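Local coordinates for aeromonas extracellular serine protease (Aeromonas sobria, PDB 3WQB), which cleaves peptide bonds after Lys-Lys or Lys-Arg pairs as a calcium-binding, kexin-like serine protease of the subtilisin family and a probable virulence factor, at residues V182-S190 with R524-R532; A62-V72 with M346-P354. The protein carries 1 engineered substitution. All coordinates share one frame; numbering follows the deposited sequence.

Contact 1 of 2, residues V182-S190 with R524-R532; sequences VVDPRSANS and RTKGLRDMR
Asp184 and Pro185 of the subtilisin domain lie against Thr525 and Leu528 of the P-domain, so this contact is part of the interface between the two domains of a furin-type protease. A loop following strand 173-179 meets an edge where strand 527-535 is broken by a G1 beta bulge, Asp530 and Met531 both facing Val479. Among the polar links, Thr525 OG1 donates to Asp184 OD2 at 2.8 Å, approaching from above the carboxylate plane. One water lies 3.0 Å from Asp184 OD2, to which it probably donates, and accepts from Thr525 N, so a short acidic side chain serves both the hydroxyl and the backbone. Arg524 NH2, 4.4 Å from Asp184 OD1, probably adds a weak electrostatic attraction, no N-H pointing at the oxygen; its salt bridge is with Asp516. A second water joins Arg186 O, 2.7 Å away, to Arg532 N. Apolar contact centres on Pro185, whose rigid ring fits an extended loop: its CB touches Leu528 CD2 at 3.6 Å, and its CD meets Thr525 CG2 at 3.8 Å. With OG1 anti to the carbonyl carbon (chi1 -63°), Thr525 gives its hydroxyl to Asp184 and its methyl to the proline. Ser187 OG, accepting from Asn189 N, closes an ST turn beside Asp530. Arg532, bound to Pro248 O and Asp197, presents one guanidinium face to Ala188, whose small CB sits over its centre, 3.4 Å from CZ.

Contact 2 of 2, residues A62-V72 with M346-P354; sequences AHRTGVLGQGV and MALLMSAYP
Gly69 meets Ser351 where the loop leading into strand 73-77 of the subtilisin domain packs on the last turns of helix 335-352, the helix whose first turn carries the engineered Ala336 at the predicted charge relay position. Gly69 N donates to Ser351 OG at 3.1 Å, with a bent N-H...O angle of 139°, and Gly69 CA directs a CH...O contact at Ala347 O. Lacking a side chain, Gly69 can adopt positive phi and bring its backbone close to the helix. Branched residues grip the helix on either side of it in sequence: Val67 CG1 reaches Ala352 CB at 3.9 Å, while Val72 CG1 lies 3.8 Å from Ala347 CB and its CG2 crosses to Met350 CB. Leu348 sends CD2 against the backbone of the loop, 3.5 Å from Leu68 CA. In the next shell, Ser351 OG, held between backbone N and carbonyl carbon (chi1 72°), donates back to Leu348 O. Gln70 folds over, its OE1 accepting from Leu68 N at 2.9 Å and its NE2 donating to Gly66 O. Farther out, a Schellman motif with Gly66 at C-prime ends helix 60-64, and Leu423 of helix 419-426 packs on both Ala62 and Ala352. The serine hydroxyl thus donates within its own helix and accepts from the loop, giving a largely apolar contact its one conventional hydrogen bond between the two segments.

Contact 1 joins two domains, whereas contact 2 lies wholly within the subtilisin domain; their centres are 40 Å apart on opposite sides of the chain's centre, and they share no helix or strand. Both are partly buried, but contact 2 has more buried residues and none exposed, while contact 1 includes exposed ones and comes within reach of another protein chain. Their chemistry differs accordingly. Contact 1 relies on a carboxylate, bridging waters and arginines anchored elsewhere, around a small apolar patch. Contact 2 has aliphatic groups pressed on a helix, with glycines easing the loop's turns and a serine supplying the hydrogen bond. A loop takes part in each, set against a strand edge in one and a helix in the other.

Contact 1 of 2, residues V182-S190 with R524-R532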
ATOM      1  N   VAL A 182     -10.503   5.300  -2.282  1.00 13.05           N
ATOM      2  CA  VAL A 182     -11.649   5.852  -1.556  1.00 13.18           C
ATOM      3  C   VAL A 182     -12.022   7.215  -2.092  1.00 13.11           C
ATOM      4  O   VAL A 182     -11.157   7.962  -2.561  1.00 13.38           O
ATOM      5  CB  VAL A 182     -11.379   5.957  -0.022  1.00 13.08           C
ATOM      6  CG1 VAL A 182     -11.176   4.585   0.593  1.00 14.04           C
ATOM      7  CG2 VAL A 182     -10.184   6.859   0.275  1.00 13.73           C
ATOM      8  N   VAL A 183     -13.313   7.533  -1.995  1.00 13.31           N
ATOM      9  CA  VAL A 183     -13.798   8.893  -2.267  1.00 13.67           C
ATOM     10  C   VAL A 183     -14.335   9.572  -1.008  1.00 13.55           C
ATOM     11  O   VAL A 183     -14.652  10.765  -1.022  1.00 13.60           O
ATOM     12  CB  VAL A 183     -14.853   8.949  -3.412  1.00 13.95           C
ATOM     13  CG1 VAL A 183     -14.231   8.470  -4.718  1.00 14.82           C
ATOM     14  CG2 VAL A 183     -16.085   8.119  -3.067  1.00 14.79           C
ATOM     15  N   ASP A 184     -14.431   8.810   0.079  1.00 13.82           N
ATOM     16  CA  ASP A 184     -14.805   9.352   1.375  1.00 14.83           C
ATOM     17  C   ASP A 184     -13.803   8.878   2.409  1.00 14.57           C
ATOM     18  O   ASP A 184     -13.349   7.738   2.348  1.00 14.83           O
ATOM     19  CB  ASP A 184     -16.221   8.930   1.772  1.00 15.30           C
ATOM     20  CG  ASP A 184     -17.291   9.633   0.951  1.00 17.31           C
ATOM     21  OD1 ASP A 184     -17.860   8.968   0.062  1.00 18.86           O
ATOM     22  OD2 ASP A 184     -17.552  10.843   1.172  1.00 18.01           O
ATOM     23  N   PRO A 185     -13.446   9.760   3.352  1.00 14.68           N
ATOM     24  CA  PRO A 185     -12.414   9.426   4.317  1.00 15.12           C
ATOM     25  C   PRO A 185     -12.865   8.324   5.258  1.00 15.75           C
ATOM     26  O   PRO A 185     -14.059   8.187   5.550  1.00 16.09           O
ATOM     27  CB  PRO A 185     -12.214  10.734   5.083  1.00 14.90           C
ATOM     28  CG  PRO A 185     -13.543  11.418   4.983  1.00 15.43           C
ATOM     29  CD  PRO A 185     -14.035  11.088   3.607  1.00 14.94           C
ATOM     30  N   ARG A 186     -11.913   7.527   5.712  1.00 16.59           N
ATOM     31  CA  ARG A 186     -12.214   6.504   6.696  1.00 17.93           C
ATOM     32  C   ARG A 186     -11.404   6.669   7.958  1.00 18.65           C
ATOM     33  O   ARG A 186     -10.269   7.120   7.917  1.00 18.50           O
ATOM     34  CB  ARG A 186     -11.993   5.120   6.102  1.00 18.79           C
ATOM     35  CG  ARG A 186     -13.142   4.682   5.216  1.00 20.45           C
ATOM     36  CD  ARG A 186     -12.825   3.393   4.528  1.00 23.88           C
ATOM     37  NE  ARG A 186     -13.800   3.091   3.492  1.00 24.54           N
ATOM     38  CZ  ARG A 186     -14.423   1.924   3.365  1.00 25.71           C
ATOM     39  NH1 ARG A 186     -14.170   0.925   4.207  1.00 26.31           N
ATOM     40  NH2 ARG A 186     -15.296   1.754   2.384  1.00 26.63           N
ATOM     41  N   SER A 187     -12.017   6.319   9.082  1.00 19.87           N
ATOM     42  CA  SER A 187     -11.294   6.126  10.330  1.00 21.25           C
ATOM     43  C   SER A 187     -10.474   4.827  10.259  1.00 21.52           C
ATOM     44  O   SER A 187     -10.871   3.870   9.591  1.00 21.73           O
ATOM     45  CB  SER A 187     -12.287   6.067  11.491  1.00 21.93           C
ATOM     46  OG  SER A 187     -11.652   5.615  12.670  1.00 24.19           O
ATOM     47  N   ALA A 188      -9.323   4.790  10.932  1.00 22.19           N
ATOM     48  CA  ALA A 188      -8.514   3.568  10.964  1.00 22.61           C
ATOM     49  C   ALA A 188      -8.807   2.703  12.196  1.00 22.67           C
ATOM     50  O   ALA A 188      -8.211   1.637  12.387  1.00 23.45           O
ATOM     51  CB  ALA A 188      -7.030   3.914  10.882  1.00 22.81           C
ATOM     52  N   ASN A 189      -9.761   3.155  13.004  1.00 22.89           N
ATOM     53  CA  ASN A 189     -10.029   2.560  14.314  1.00 22.93           C
ATOM     54  C   ASN A 189     -11.093   1.466  14.381  1.00 21.81           C
ATOM     55  O   ASN A 189     -11.389   0.966  15.471  1.00 22.15           O
ATOM     56  CB  ASN A 189     -10.348   3.667  15.322  1.00 23.71           C
ATOM     57  CG  ASN A 189      -9.161   4.560  15.592  1.00 26.37           C
ATOM     58  OD1 ASN A 189      -8.051   4.079  15.851  1.00 29.35           O
ATOM     59  ND2 ASN A 189      -9.385   5.867  15.539  1.00 28.83           N
ATOM     60  N   SER A 190     -11.655   1.082  13.239  1.00 20.25           N
ATOM     61  CA  SER A 190     -12.632  -0.002  13.198  1.00 18.86           C
ATOM     62  C   SER A 190     -11.995  -1.292  13.721  1.00 17.50           C
ATOM     63  O   SER A 190     -10.778  -1.469  13.649  1.00 17.17           O
ATOM     64  CB  SER A 190     -13.176  -0.196  11.784  1.00 19.46           C
ATOM     65  OG  SER A 190     -12.158  -0.636  10.907  1.00 20.71           O
ATOM     66  N   ARG A 524     -23.307  12.613   3.329  1.00 25.53           N
ATOM     67  CA  ARG A 524     -23.017  11.792   4.504  1.00 24.89           C
ATOM     68  C   ARG A 524     -21.750  12.252   5.236  1.00 23.94           C
ATOM     69  O   ARG A 524     -21.672  12.175   6.466  1.00 24.25           O
ATOM     70  CB  ARG A 524     -22.902  10.316   4.103  1.00 25.17           C
ATOM     71  CG  ARG A 524     -24.191   9.728   3.535  1.00 26.65           C
ATOM     72  CD  ARG A 524     -24.040   8.267   3.148  1.00 28.98           C
ATOM     73  NE  ARG A 524     -23.530   8.092   1.789  1.00 31.22           N
ATOM     74  CZ  ARG A 524     -22.333   7.599   1.485  1.00 32.51           C
ATOM     75  NH1 ARG A 524     -21.497   7.212   2.440  1.00 33.38           N
ATOM     76  NH2 ARG A 524     -21.973   7.487   0.213  1.00 33.37           N
ATOM     77  N   THR A 525     -20.767  12.732   4.476  1.00 22.87           N
ATOM     78  CA  THR A 525     -19.467  13.116   5.027  1.00 21.82           C
ATOM     79  C   THR A 525     -19.410  14.595   5.429  1.00 21.22           C
ATOM     80  O   THR A 525     -19.469  15.485   4.578  1.00 20.69           O
ATOM     81  CB  THR A 525     -18.325  12.773   4.037  1.00 21.53           C
ATOM     82  OG1 THR A 525     -18.283  11.354   3.842  1.00 22.40           O
ATOM     83  CG2 THR A 525     -16.971  13.253   4.558  1.00 21.14           C
ATOM     84  N   LYS A 526     -19.279  14.829   6.732  1.00 20.97           N
ATOM     85  CA  LYS A 526     -19.175  16.168   7.304  1.00 20.89           C
ATOM     86  C   LYS A 526     -17.749  16.677   7.199  1.00 20.23           C
ATOM     87  O   LYS A 526     -17.500  17.889   7.183  1.00 19.65           O
ATOM     88  CB  LYS A 526     -19.572  16.140   8.778  1.00 21.79           C
ATOM     89  CG  LYS A 526     -21.058  15.980   9.045  1.00 24.28           C
ATOM     90  CD  LYS A 526     -21.380  16.427  10.465  1.00 27.67           C
ATOM     91  CE  LYS A 526     -21.142  17.927  10.645  1.00 29.55           C
ATOM     92  NZ  LYS A 526     -20.732  18.271  12.033  1.00 31.34           N
ATOM     93  N   GLY A 527     -16.814  15.736   7.134  1.00 19.61           N
ATOM     94  CA  GLY A 527     -15.399  16.055   7.104  1.00 19.06           C
ATOM     95  C   GLY A 527     -14.581  14.830   7.462  1.00 18.36           C
ATOM     96  O   GLY A 527     -14.912  13.715   7.071  1.00 19.51           O
ATOM     97  N   LEU A 528     -13.511  15.045   8.211  1.00 16.82           N
ATOM     98  CA  LEU A 528     -12.633  13.960   8.634  1.00 15.68           C
ATOM     99  C   LEU A 528     -12.976  13.572  10.053  1.00 15.27           C
ATOM    100  O   LEU A 528     -13.253  14.438  10.875  1.00 15.07           O
ATOM    101  CB  LEU A 528     -11.169  14.403   8.576  1.00 15.39           C
ATOM    102  CG  LEU A 528     -10.618  14.928   7.246  1.00 14.95           C
ATOM    103  CD1 LEU A 528      -9.135  15.229   7.390  1.00 14.22           C
ATOM    104  CD2 LEU A 528     -10.870  13.946   6.110  1.00 15.19           C
ATOM    105  N   ARG A 529     -12.959  12.271  10.325  1.00 14.70           N
ATOM    106  CA  ARG A 529     -13.195  11.748  11.668  1.00 14.69           C
ATOM    107  C   ARG A 529     -12.109  10.720  11.971  1.00 14.70           C
ATOM    108  O   ARG A 529     -12.148   9.596  11.455  1.00 14.85           O
ATOM    109  CB  ARG A 529     -14.591  11.111  11.782  1.00 14.45           C
ATOM    110  CG  ARG A 529     -15.778  12.092  11.716  1.00 15.59           C
ATOM    111  CD  ARG A 529     -15.714  13.126  12.838  1.00 15.40           C
ATOM    112  NE  ARG A 529     -16.861  14.036  12.858  1.00 17.28           N
ATOM    113  CZ  ARG A 529     -16.932  15.179  12.178  1.00 17.21           C
ATOM    114  NH1 ARG A 529     -15.929  15.570  11.397  1.00 15.96           N
ATOM    115  NH2 ARG A 529     -18.009  15.938  12.279  1.00 18.63           N
ATOM    116  N   ASP A 530     -11.123  11.124  12.772  1.00 14.88           N
ATOM    117  CA  ASP A 530      -9.955  10.281  13.085  1.00 14.92           C
ATOM    118  C   ASP A 530      -9.320   9.696  11.817  1.00 14.22           C
ATOM    119  O   ASP A 530      -8.977   8.511  11.759  1.00 14.65           O
ATOM    120  CB  ASP A 530     -10.313   9.146  14.058  1.00 15.63           C
ATOM    121  CG  ASP A 530     -10.660   9.630  15.457  1.00 18.28           C
ATOM    122  OD1 ASP A 530     -10.227  10.728  15.857  1.00 20.05           O
ATOM    123  OD2 ASP A 530     -11.365   8.873  16.163  1.00 22.22           O
ATOM    124  N   MET A 531      -9.186  10.525  10.787  1.00 12.81           N
ATOM    125  CA  MET A 531      -8.496  10.071   9.590  1.00 12.58           C
ATOM    126  C   MET A 531      -7.006   9.999   9.889  1.00 11.83           C
ATOM    127  O   MET A 531      -6.417  10.973  10.344  1.00 11.63           O
ATOM    128  CB  MET A 531      -8.744  10.984   8.399  1.00 13.13           C
ATOM    129  CG  MET A 531      -8.101  10.412   7.151  1.00 14.96           C
ATOM    130  SD  MET A 531      -8.220  11.446   5.711  1.00 21.92           S
ATOM    131  CE  MET A 531      -6.682  11.041   4.897  1.00 19.78           C
ATOM    132  N   ARG A 532      -6.408   8.839   9.633  1.00 11.67           N
ATOM    133  CA  ARG A 532      -5.010   8.616   9.981  1.00 11.71           C
ATOM    134  C   ARG A 532      -4.085   8.857   8.794  1.00 11.39           C
ATOM    135  O   ARG A 532      -4.410   8.505   7.643  1.00 11.56           O
ATOM    136  CB  ARG A 532      -4.796   7.210  10.555  1.00 11.74           C
ATOM    137  CG  ARG A 532      -3.447   7.035  11.247  1.00 11.76           C
ATOM    138  CD  ARG A 532      -3.292   5.666  11.860  1.00 11.96           C
ATOM    139  NE  ARG A 532      -3.459   4.634  10.841  1.00 11.81           N
ATOM    140  CZ  ARG A 532      -3.648   3.345  11.093  1.00 12.77           C
ATOM    141  NH1 ARG A 532      -3.701   2.911  12.345  1.00 15.23           N
ATOM    142  NH2 ARG A 532      -3.794   2.493  10.083  1.00 14.32           N
TER
HETATM  143  O   HOH W   1     -20.220  12.183   1.501  1.00 25.43           O
HETATM  144  O   HOH W   2      -7.672   6.570   8.421  1.00 13.40           O

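Contact 2 of 2, residues A62-V72 with M346-P354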
ATOM      1  N   ALA A  62      24.605  -8.971  -5.053  1.00 11.65           N
ATOM      2  CA  ALA A  62      23.937 -10.034  -4.307  1.00 11.99           C
ATOM      3  C   ALA A  62      23.909 -11.333  -5.124  1.00 11.86           C
ATOM      4  O   ALA A  62      24.317 -12.390  -4.645  1.00 12.47           O
ATOM      5  CB  ALA A  62      22.539  -9.620  -3.898  1.00 12.15           C
ATOM      6  N   HIS A  63      23.466 -11.240  -6.371  1.00 12.12           N
ATOM      7  CA  HIS A  63      23.391 -12.418  -7.214  1.00 12.48           C
ATOM      8  C   HIS A  63      24.760 -13.042  -7.480  1.00 12.90           C
ATOM      9  O   HIS A  63      24.885 -14.260  -7.444  1.00 13.62           O
ATOM     10  CB  HIS A  63      22.647 -12.105  -8.512  1.00 12.10           C
ATOM     11  CG  HIS A  63      21.158 -12.084  -8.351  1.00 12.62           C
ATOM     12  ND1 HIS A  63      20.298 -12.418  -9.375  1.00 13.49           N
ATOM     13  CD2 HIS A  63      20.378 -11.793  -7.282  1.00 12.32           C
ATOM     14  CE1 HIS A  63      19.052 -12.320  -8.948  1.00 13.05           C
ATOM     15  NE2 HIS A  63      19.072 -11.939  -7.683  1.00 12.21           N
ATOM     16  N   ARG A  64      25.784 -12.217  -7.715  1.00 13.06           N
ATOM     17  CA  ARG A  64      27.123 -12.731  -7.985  1.00 13.46           C
ATOM     18  C   ARG A  64      27.803 -13.290  -6.740  1.00 13.90           C
ATOM     19  O   ARG A  64      28.791 -13.997  -6.865  1.00 14.67           O
ATOM     20  CB  ARG A  64      28.014 -11.660  -8.627  1.00 13.27           C
ATOM     21  CG  ARG A  64      27.623 -11.288 -10.047  1.00 13.41           C
ATOM     22  CD  ARG A  64      28.697 -10.463 -10.732  1.00 13.24           C
ATOM     23  NE  ARG A  64      29.838 -11.295 -11.111  1.00 13.70           N
ATOM     24  CZ  ARG A  64      30.985 -10.842 -11.609  1.00 14.61           C
ATOM     25  NH1 ARG A  64      31.176  -9.545 -11.807  1.00 15.85           N
ATOM     26  NH2 ARG A  64      31.951 -11.702 -11.910  1.00 16.19           N
ATOM     27  N   THR A  65      27.301 -12.976  -5.548  1.00 13.41           N
ATOM     28  CA  THR A  65      27.883 -13.536  -4.317  1.00 13.37           C
ATOM     29  C   THR A  65      26.987 -14.579  -3.643  1.00 13.71           C
ATOM     30  O   THR A  65      27.247 -14.986  -2.511  1.00 14.53           O
ATOM     31  CB  THR A  65      28.261 -12.441  -3.282  1.00 12.76           C
ATOM     32  OG1 THR A  65      27.085 -11.728  -2.883  1.00 12.67           O
ATOM     33  CG2 THR A  65      29.309 -11.459  -3.838  1.00 14.53           C
ATOM     34  N   GLY A  66      25.931 -15.004  -4.334  1.00 13.35           N
ATOM     35  CA  GLY A  66      25.099 -16.096  -3.845  1.00 13.87           C
ATOM     36  C   GLY A  66      24.051 -15.704  -2.818  1.00 13.65           C
ATOM     37  O   GLY A  66      23.473 -16.571  -2.156  1.00 15.05           O
ATOM     38  N   VAL A  67      23.810 -14.401  -2.671  1.00 13.19           N
ATOM     39  CA  VAL A  67      22.698 -13.899  -1.857  1.00 12.85           C
ATOM     40  C   VAL A  67      21.430 -13.966  -2.707  1.00 12.27           C
ATOM     41  O   VAL A  67      21.241 -13.180  -3.640  1.00 12.98           O
ATOM     42  CB  VAL A  67      22.958 -12.455  -1.360  1.00 12.51           C
ATOM     43  CG1 VAL A  67      21.761 -11.935  -0.567  1.00 12.75           C
ATOM     44  CG2 VAL A  67      24.234 -12.385  -0.501  1.00 12.85           C
ATOM     45  N   LEU A  68      20.566 -14.914  -2.367  1.00 12.64           N
ATOM     46  CA  LEU A  68      19.469 -15.293  -3.250  1.00 12.39           C
ATOM     47  C   LEU A  68      18.136 -15.527  -2.541  1.00 12.12           C
ATOM     48  O   LEU A  68      17.189 -16.034  -3.150  1.00 11.96           O
ATOM     49  CB  LEU A  68      19.862 -16.533  -4.067  1.00 13.06           C
ATOM     50  CG  LEU A  68      21.010 -16.406  -5.073  1.00 14.08           C
ATOM     51  CD1 LEU A  68      21.360 -17.766  -5.647  1.00 16.36           C
ATOM     52  CD2 LEU A  68      20.698 -15.408  -6.179  1.00 15.71           C
ATOM     53  N   GLY A  69      18.050 -15.167  -1.263  1.00 11.88           N
ATOM     54  CA  GLY A  69      16.802 -15.329  -0.530  1.00 12.25           C
ATOM     55  C   GLY A  69      16.612 -16.671   0.152  1.00 12.65           C
ATOM     56  O   GLY A  69      15.539 -16.960   0.661  1.00 12.55           O
ATOM     57  N   GLN A  70      17.662 -17.491   0.172  1.00 13.05           N
ATOM     58  CA  GLN A  70      17.611 -18.803   0.812  1.00 13.85           C
ATOM     59  C   GLN A  70      17.170 -18.711   2.272  1.00 13.46           C
ATOM     60  O   GLN A  70      17.645 -17.851   3.024  1.00 14.69           O
ATOM     61  CB  GLN A  70      18.966 -19.521   0.683  1.00 14.35           C
ATOM     62  CG  GLN A  70      20.201 -18.776   1.245  1.00 16.92           C
ATOM     63  CD  GLN A  70      20.935 -17.881   0.238  1.00 18.07           C
ATOM     64  OE1 GLN A  70      20.342 -17.306  -0.667  1.00 16.68           O
ATOM     65  NE2 GLN A  70      22.242 -17.747   0.425  1.00 20.47           N
ATOM     66  N   GLY A  71      16.215 -19.562   2.639  1.00 13.73           N
ATOM     67  CA  GLY A  71      15.716 -19.632   4.007  1.00 13.74           C
ATOM     68  C   GLY A  71      14.618 -18.637   4.328  1.00 13.97           C
ATOM     69  O   GLY A  71      14.116 -18.620   5.453  1.00 14.84           O
ATOM     70  N   VAL A  72      14.244 -17.806   3.350  1.00 12.98           N
ATOM     71  CA  VAL A  72      13.219 -16.768   3.570  1.00 12.61           C
ATOM     72  C   VAL A  72      11.848 -17.162   3.028  1.00 11.95           C
ATOM     73  O   VAL A  72      11.711 -17.466   1.843  1.00 12.31           O
ATOM     74  CB  VAL A  72      13.641 -15.407   2.989  1.00 12.12           C
ATOM     75  CG1 VAL A  72      12.588 -14.324   3.313  1.00 12.43           C
ATOM     76  CG2 VAL A  72      14.984 -14.990   3.559  1.00 12.91           C
ATOM     77  N   MET A 346      13.951  -7.404   0.242  1.00 10.54           N
ATOM     78  CA  MET A 346      13.901  -7.763   1.644  1.00 11.03           C
ATOM     79  C   MET A 346      14.379  -9.199   1.863  1.00 10.92           C
ATOM     80  O   MET A 346      15.167  -9.467   2.774  1.00 11.10           O
ATOM     81  CB  MET A 346      12.477  -7.588   2.163  1.00 11.76           C
ATOM     82  CG  MET A 346      12.343  -7.659   3.668  1.00 13.47           C
ATOM     83  SD  MET A 346      13.139  -6.278   4.527  1.00 13.23           S
ATOM     84  CE  MET A 346      12.051  -4.891   4.224  1.00 13.77           C
ATOM     85  N   ALA A 347      13.908 -10.128   1.025  1.00 10.47           N
ATOM     86  CA  ALA A 347      14.308 -11.526   1.156  1.00 11.10           C
ATOM     87  C   ALA A 347      15.813 -11.689   0.935  1.00 10.82           C
ATOM     88  O   ALA A 347      16.468 -12.481   1.621  1.00 11.68           O
ATOM     89  CB  ALA A 347      13.531 -12.401   0.199  1.00 11.19           C
ATOM     90  N   LEU A 348      16.380 -10.928   0.011  1.00 10.93           N
ATOM     91  CA  LEU A 348      17.826 -10.965  -0.205  1.00 10.80           C
ATOM     92  C   LEU A 348      18.564 -10.542   1.068  1.00 10.70           C
ATOM     93  O   LEU A 348      19.468 -11.236   1.548  1.00 11.20           O
ATOM     94  CB  LEU A 348      18.240 -10.077  -1.388  1.00 11.17           C
ATOM     95  CG  LEU A 348      17.772 -10.558  -2.766  1.00 10.63           C
ATOM     96  CD1 LEU A 348      18.253  -9.623  -3.863  1.00 11.21           C
ATOM     97  CD2 LEU A 348      18.253 -11.975  -3.036  1.00 11.75           C
ATOM     98  N   LEU A 349      18.155  -9.414   1.633  1.00 11.28           N
ATOM     99  CA  LEU A 349      18.813  -8.906   2.822  1.00 11.78           C
ATOM    100  C   LEU A 349      18.678  -9.870   3.985  1.00 11.96           C
ATOM    101  O   LEU A 349      19.646 -10.137   4.693  1.00 12.85           O
ATOM    102  CB  LEU A 349      18.254  -7.538   3.204  1.00 12.25           C
ATOM    103  CG  LEU A 349      18.444  -6.420   2.186  1.00 14.12           C
ATOM    104  CD1 LEU A 349      17.895  -5.148   2.758  1.00 15.30           C
ATOM    105  CD2 LEU A 349      19.884  -6.247   1.768  1.00 15.65           C
ATOM    106  N   MET A 350      17.470 -10.386   4.182  1.00 11.78           N
ATOM    107  CA  MET A 350      17.230 -11.344   5.250  1.00 12.35           C
ATOM    108  C   MET A 350      18.073 -12.598   5.083  1.00 12.72           C
ATOM    109  O   MET A 350      18.557 -13.155   6.065  1.00 13.58           O
ATOM    110  CB  MET A 350      15.752 -11.714   5.326  1.00 12.42           C
ATOM    111  CG  MET A 350      14.863 -10.600   5.831  1.00 11.89           C
ATOM    112  SD  MET A 350      13.143 -11.109   5.719  1.00 12.88           S
ATOM    113  CE  MET A 350      12.371  -9.799   6.671  1.00 13.30           C
ATOM    114  N   SER A 351      18.254 -13.056   3.851  1.00 12.48           N
ATOM    115  CA  SER A 351      19.040 -14.272   3.636  1.00 12.52           C
ATOM    116  C   SER A 351      20.520 -14.053   3.935  1.00 13.04           C
ATOM    117  O   SER A 351      21.192 -14.972   4.405  1.00 14.25           O
ATOM    118  CB  SER A 351      18.836 -14.847   2.234  1.00 12.32           C
ATOM    119  OG  SER A 351      19.454 -14.071   1.217  1.00 11.86           O
ATOM    120  N   ALA A 352      21.009 -12.840   3.674  1.00 12.99           N
ATOM    121  CA  ALA A 352      22.409 -12.470   3.916  1.00 13.53           C
ATOM    122  C   ALA A 352      22.685 -12.213   5.393  1.00 14.19           C
ATOM    123  O   ALA A 352      23.784 -12.497   5.886  1.00 15.08           O
ATOM    124  CB  ALA A 352      22.776 -11.249   3.104  1.00 13.76           C
ATOM    125  N   TYR A 353      21.684 -11.676   6.092  1.00 14.33           N
ATOM    126  CA  TYR A 353      21.823 -11.252   7.481  1.00 14.78           C
ATOM    127  C   TYR A 353      20.573 -11.646   8.253  1.00 15.06           C
ATOM    128  O   TYR A 353      19.735 -10.800   8.573  1.00 14.68           O
ATOM    129  CB  TYR A 353      22.098  -9.740   7.557  1.00 15.02           C
ATOM    130  CG  TYR A 353      23.460  -9.401   7.002  1.00 15.05           C
ATOM    131  CD1 TYR A 353      24.606  -9.565   7.777  1.00 16.42           C
ATOM    132  CD2 TYR A 353      23.607  -8.990   5.673  1.00 14.65           C
ATOM    133  CE1 TYR A 353      25.860  -9.302   7.261  1.00 16.10           C
ATOM    134  CE2 TYR A 353      24.863  -8.716   5.140  1.00 15.58           C
ATOM    135  CZ  TYR A 353      25.978  -8.869   5.941  1.00 15.45           C
ATOM    136  OH  TYR A 353      27.219  -8.616   5.420  1.00 16.62           O
ATOM    137  N   PRO A 354      20.453 -12.944   8.580  1.00 15.52           N
ATOM    138  CA  PRO A 354      19.207 -13.477   9.132  1.00 16.29           C
ATOM    139  C   PRO A 354      18.865 -13.013  10.544  1.00 16.60           C
ATOM    140  O   PRO A 354      17.741 -13.241  10.995  1.00 17.26           O
ATOM    141  CB  PRO A 354      19.426 -14.998   9.094  1.00 16.47           C
ATOM    142  CG  PRO A 354      20.890 -15.171   9.037  1.00 17.24           C
ATOM    143  CD  PRO A 354      21.426 -14.013   8.278  1.00 15.80           C
TER